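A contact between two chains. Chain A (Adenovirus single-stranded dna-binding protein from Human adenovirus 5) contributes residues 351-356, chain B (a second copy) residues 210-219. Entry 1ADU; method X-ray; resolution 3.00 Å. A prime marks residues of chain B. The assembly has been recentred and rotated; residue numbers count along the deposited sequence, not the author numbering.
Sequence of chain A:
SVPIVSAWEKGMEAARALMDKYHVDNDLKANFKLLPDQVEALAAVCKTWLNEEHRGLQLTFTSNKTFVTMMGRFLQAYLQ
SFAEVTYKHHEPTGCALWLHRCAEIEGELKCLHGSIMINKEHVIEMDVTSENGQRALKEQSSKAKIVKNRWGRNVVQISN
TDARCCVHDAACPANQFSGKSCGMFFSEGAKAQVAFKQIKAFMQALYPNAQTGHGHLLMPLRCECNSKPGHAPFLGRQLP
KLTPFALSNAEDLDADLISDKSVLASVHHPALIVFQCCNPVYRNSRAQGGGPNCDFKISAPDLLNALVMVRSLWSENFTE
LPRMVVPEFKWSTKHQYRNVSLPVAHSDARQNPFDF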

ATOM      1  N   GLN A 351     -15.166  13.170  16.430  1.00 42.45           N
ATOM      2  CA  GLN A 351     -14.104  14.115  16.748  1.00 46.99           C
ATOM      3  C   GLN A 351     -13.091  13.406  17.642  1.00 49.32           C
ATOM      4  O   GLN A 351     -11.914  13.301  17.303  1.00 50.63           O
ATOM      5  CB  GLN A 351     -14.657  15.357  17.462  1.00 53.91           C
ATOM      6  CG  GLN A 351     -15.560  16.261  16.613  1.00 67.56           C
ATOM      7  CD  GLN A 351     -16.953  15.682  16.382  1.00 76.99           C
ATOM      8  OE1 GLN A 351     -17.425  14.843  17.151  1.00 81.00           O
ATOM      9  NE2 GLN A 351     -17.618  16.132  15.321  1.00 76.26           N
ATOM     10  N   ASN A 352     -13.576  12.882  18.766  1.00 49.73           N
ATOM     11  CA  ASN A 352     -12.733  12.173  19.733  1.00 48.05           C
ATOM     12  C   ASN A 352     -12.579  10.693  19.389  1.00 44.82           C
ATOM     13  O   ASN A 352     -13.547  10.031  19.012  1.00 48.11           O
ATOM     14  CB  ASN A 352     -13.314  12.313  21.142  1.00 51.11           C
ATOM     15  CG  ASN A 352     -13.237  13.733  21.666  1.00 54.11           C
ATOM     16  OD1 ASN A 352     -12.170  14.348  21.679  1.00 52.87           O
ATOM     17  ND2 ASN A 352     -14.370  14.258  22.117  1.00 60.56           N
ATOM     18  N   PRO A 353     -11.359  10.150  19.525  1.00 42.51           N
ATOM     19  CA  PRO A 353     -11.085   8.739  19.225  1.00 41.44           C
ATOM     20  C   PRO A 353     -11.624   7.718  20.226  1.00 42.31           C
ATOM     21  O   PRO A 353     -12.018   6.619  19.836  1.00 36.83           O
ATOM     22  CB  PRO A 353      -9.557   8.696  19.159  1.00 37.13           C
ATOM     23  CG  PRO A 353      -9.144   9.763  20.106  1.00 37.92           C
ATOM     24  CD  PRO A 353     -10.109  10.879  19.800  1.00 40.49           C
ATOM     25  N   PHE A 354     -11.634   8.072  21.510  1.00 45.23           N
ATOM     26  CA  PHE A 354     -12.095   7.157  22.551  1.00 45.20           C
ATOM     27  C   PHE A 354     -13.174   7.773  23.429  1.00 49.43           C
ATOM     28  O   PHE A 354     -13.107   8.957  23.764  1.00 51.26           O
ATOM     29  CB  PHE A 354     -10.924   6.743  23.455  1.00 40.66           C
ATOM     30  CG  PHE A 354      -9.763   6.127  22.720  1.00 31.15           C
ATOM     31  CD1 PHE A 354      -9.899   4.907  22.071  1.00 27.07           C
ATOM     32  CD2 PHE A 354      -8.534   6.766  22.689  1.00 24.65           C
ATOM     33  CE1 PHE A 354      -8.831   4.339  21.403  1.00 24.19           C
ATOM     34  CE2 PHE A 354      -7.461   6.203  22.023  1.00 25.04           C
ATOM     35  CZ  PHE A 354      -7.610   4.988  21.381  1.00 25.20           C
ATOM     36  N   ASP A 355     -14.145   6.952  23.822  1.00 53.86           N
ATOM     37  CA  ASP A 355     -15.235   7.392  24.689  1.00 57.37           C
ATOM     38  C   ASP A 355     -14.816   7.235  26.143  1.00 59.11           C
ATOM     39  O   ASP A 355     -14.633   6.115  26.621  1.00 58.53           O
ATOM     40  CB  ASP A 355     -16.504   6.565  24.444  1.00 58.55           C
ATOM     41  CG  ASP A 355     -17.232   6.966  23.172  1.00 60.28           C
ATOM     42  OD1 ASP A 355     -17.707   8.118  23.098  1.00 59.39           O
ATOM     43  OD2 ASP A 355     -17.343   6.125  22.254  1.00 62.46           O
ATOM     44  N   PHE A 356     -14.619   8.361  26.818  1.00 63.59           N
ATOM     45  CA  PHE A 356     -14.233   8.359  28.224  1.00 66.29           C
ATOM     46  C   PHE A 356     -15.481   8.581  29.079  1.00 67.55           C
ATOM     47  O   PHE A 356     -15.590   7.937  30.143  1.00 69.36           O
ATOM     48  CB  PHE A 356     -13.202   9.461  28.508  1.00 66.17           C
ATOM     49  CG  PHE A 356     -11.858   9.225  27.870  1.00 66.17           C
ATOM     50  CD1 PHE A 356     -11.007   8.235  28.351  1.00 68.24           C
ATOM     51  CD2 PHE A 356     -11.437  10.002  26.797  1.00 65.98           C
ATOM     52  CE1 PHE A 356      -9.752   8.027  27.775  1.00 66.53           C
ATOM     53  CE2 PHE A 356     -10.186   9.799  26.217  1.00 68.29           C
ATOM     54  CZ  PHE A 356      -9.345   8.810  26.707  1.00 65.30           C
ATOM     55  OXT PHE A 356     -16.340   9.393  28.667  1.00 67.46           O
TER
ATOM     56  N   ALA B 210      -9.430  16.843  18.233  1.00 70.11           N
ATOM     57  CA  ALA B 210     -10.047  16.067  19.304  1.00 68.86           C
ATOM     58  C   ALA B 210      -9.610  16.628  20.649  1.00 70.36           C
ATOM     59  O   ALA B 210      -8.559  17.264  20.743  1.00 72.85           O
ATOM     60  CB  ALA B 210      -9.634  14.608  19.192  1.00 65.42           C
ATOM     61  N   GLN B 211     -10.427  16.407  21.676  1.00 71.64           N
ATOM     62  CA  GLN B 211     -10.136  16.878  23.030  1.00 72.69           C
ATOM     63  C   GLN B 211      -8.982  16.091  23.645  1.00 73.06           C
ATOM     64  O   GLN B 211      -8.026  16.669  24.173  1.00 73.55           O
ATOM     65  CB  GLN B 211     -11.371  16.736  23.923  1.00 73.49           C
ATOM     66  CG  GLN B 211     -11.104  17.022  25.399  1.00 75.83           C
ATOM     67  CD  GLN B 211     -12.312  16.777  26.289  1.00 78.09           C
ATOM     68  OE1 GLN B 211     -13.307  16.187  25.867  1.00 80.37           O
ATOM     69  NE2 GLN B 211     -12.227  17.235  27.531  1.00 76.90           N
ATOM     70  N   THR B 212      -9.099  14.769  23.596  1.00 70.62           N
ATOM     71  CA  THR B 212      -8.091  13.871  24.142  1.00 67.64           C
ATOM     72  C   THR B 212      -7.957  12.646  23.254  1.00 62.97           C
ATOM     73  O   THR B 212      -8.646  12.528  22.239  1.00 63.87           O
ATOM     74  CB  THR B 212      -8.478  13.402  25.560  1.00 69.97           C
ATOM     75  OG1 THR B 212      -9.907  13.370  25.683  1.00 71.87           O
ATOM     76  CG2 THR B 212      -7.883  14.320  26.617  1.00 76.07           C
ATOM     77  N   GLY B 213      -7.055  11.742  23.629  1.00 57.81           N
ATOM     78  CA  GLY B 213      -6.874  10.527  22.857  1.00 49.06           C
ATOM     79  C   GLY B 213      -5.514  10.353  22.220  1.00 45.42           C
ATOM     80  O   GLY B 213      -5.016   9.235  22.147  1.00 46.13           O
ATOM     81  N   HIS B 214      -4.895  11.449  21.792  1.00 43.03           N
ATOM     82  CA  HIS B 214      -3.581  11.381  21.149  1.00 43.30           C
ATOM     83  C   HIS B 214      -2.483  10.850  22.085  1.00 43.84           C
ATOM     84  O   HIS B 214      -1.501  10.251  21.635  1.00 41.71           O
ATOM     85  CB  HIS B 214      -3.187  12.758  20.588  1.00 45.04           C
ATOM     86  CG  HIS B 214      -4.118  13.280  19.533  1.00 44.28           C
ATOM     87  ND1 HIS B 214      -4.016  14.554  19.011  1.00 45.06           N
ATOM     88  CD2 HIS B 214      -5.176  12.709  18.910  1.00 44.19           C
ATOM     89  CE1 HIS B 214      -4.968  14.744  18.116  1.00 41.48           C
ATOM     90  NE2 HIS B 214      -5.689  13.641  18.039  1.00 40.89           N
ATOM     91  N   GLY B 215      -2.662  11.062  23.387  1.00 44.96           N
ATOM     92  CA  GLY B 215      -1.688  10.605  24.363  1.00 42.66           C
ATOM     93  C   GLY B 215      -1.829   9.158  24.803  1.00 39.21           C
ATOM     94  O   GLY B 215      -0.898   8.585  25.357  1.00 41.98           O
ATOM     95  N   HIS B 216      -2.999   8.573  24.573  1.00 36.48           N
ATOM     96  CA  HIS B 216      -3.259   7.189  24.954  1.00 31.88           C
ATOM     97  C   HIS B 216      -2.822   6.217  23.869  1.00 32.98           C
ATOM     98  O   HIS B 216      -2.442   6.624  22.770  1.00 41.41           O
ATOM     99  CB  HIS B 216      -4.744   6.984  25.252  1.00 32.84           C
ATOM    100  CG  HIS B 216      -5.216   7.689  26.486  1.00 37.63           C
ATOM    101  ND1 HIS B 216      -5.753   7.021  27.567  1.00 40.38           N
ATOM    102  CD2 HIS B 216      -5.231   9.003  26.812  1.00 34.28           C
ATOM    103  CE1 HIS B 216      -6.075   7.890  28.507  1.00 38.02           C
ATOM    104  NE2 HIS B 216      -5.769   9.100  28.073  1.00 37.64           N
ATOM    105  N   LEU B 217      -2.845   4.930  24.201  1.00 28.68           N
ATOM    106  CA  LEU B 217      -2.465   3.870  23.278  1.00 24.97           C
ATOM    107  C   LEU B 217      -3.440   2.717  23.464  1.00 25.01           C
ATOM    108  O   LEU B 217      -3.548   2.156  24.554  1.00 27.16           O
ATOM    109  CB  LEU B 217      -1.025   3.407  23.556  1.00 20.94           C
ATOM    110  CG  LEU B 217      -0.460   2.106  22.957  1.00 22.71           C
ATOM    111  CD1 LEU B 217      -0.535   2.090  21.442  1.00 25.81           C
ATOM    112  CD2 LEU B 217       0.981   1.958  23.388  1.00 22.66           C
ATOM    113  N   LEU B 218      -4.209   2.437  22.420  1.00 28.29           N
ATOM    114  CA  LEU B 218      -5.185   1.352  22.440  1.00 27.51           C
ATOM    115  C   LEU B 218      -4.362   0.069  22.398  1.00 28.33           C
ATOM    116  O   LEU B 218      -3.998  -0.409  21.320  1.00 32.63           O
ATOM    117  CB  LEU B 218      -6.106   1.464  21.209  1.00 23.57           C
ATOM    118  CG  LEU B 218      -7.419   0.686  21.012  1.00 16.53           C
ATOM    119  CD1 LEU B 218      -7.170  -0.752  20.671  1.00 15.55           C
ATOM    120  CD2 LEU B 218      -8.286   0.788  22.237  1.00 24.11           C
ATOM    121  N   MET B 219      -4.015  -0.446  23.575  1.00 24.41           N
ATOM    122  CA  MET B 219      -3.217  -1.662  23.669  1.00 23.10           C
ATOM    123  C   MET B 219      -4.075  -2.837  24.115  1.00 18.01           C
ATOM    124  O   MET B 219      -5.016  -2.657  24.889  1.00 21.90           O
ATOM    125  CB  MET B 219      -2.056  -1.461  24.653  1.00 26.59           C
ATOM    126  CG  MET B 219      -2.472  -1.358  26.119  1.00 31.66           C
ATOM    127  SD  MET B 219      -1.094  -1.067  27.254  1.00 38.06           S
ATOM    128  CE  MET B 219       0.106  -2.352  26.715  1.00 29.96           C
TER

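The C-terminal tail of chain A, a run without regular helix or strand, lies along a loop of chain B that passes through a type I turn from Gly213′ to His216′ before entering a strand that includes Leu218′. Together the two stretches bury 487 Å², and most of chain A's share comes from Phe354, Phe356 and Asn352.

Phe354 covers the most. Its CA-to-CB bond points toward chain B, and the ring reaches from the turn to Leu218′: CE1 lies 3.7 Å from Leu218′ CD2, an apolar contact between two buried side chains, while CE2 comes within 3.9 Å of Gly213′ O, which sits at the ring edge. That carbonyl already accepts the turn's own hydrogen bond, from His216′ N to Gly213′ O at 3.2 Å, so the ring packs against a backbone that is locally satisfied.

Phe356, the last residue, packs against Thr212′ and His216′ of the same loop. Its CE1 sits over one face of the His216′ ring, 3.8 Å from His216′ CE1, yet the planes meet at 56°, an oblique pairing. Its CE2 also lies 3.6 Å from Thr212′ OG1.

Asn352 supplies the polar anchor. Its side chain starts sideways, but its end comes nearer, and OD1 accepts the one hydrogen bond between the stretches, from Gln211′ N at 2.7 Å. A side-chain carbonyl thus caters for a backbone NH without any strand pairing.

Between anchor and aromatics, Pro353 fits close: CD is 3.8 Å from Ala210′ CB, and CG is 3.6 Å from Gly213′ CA. Glycine is doubly required here. A CB would fall 2.2 Å from Pro353 CG, and the backbone angles of 117/-34 would jam it against the preceding carbonyl.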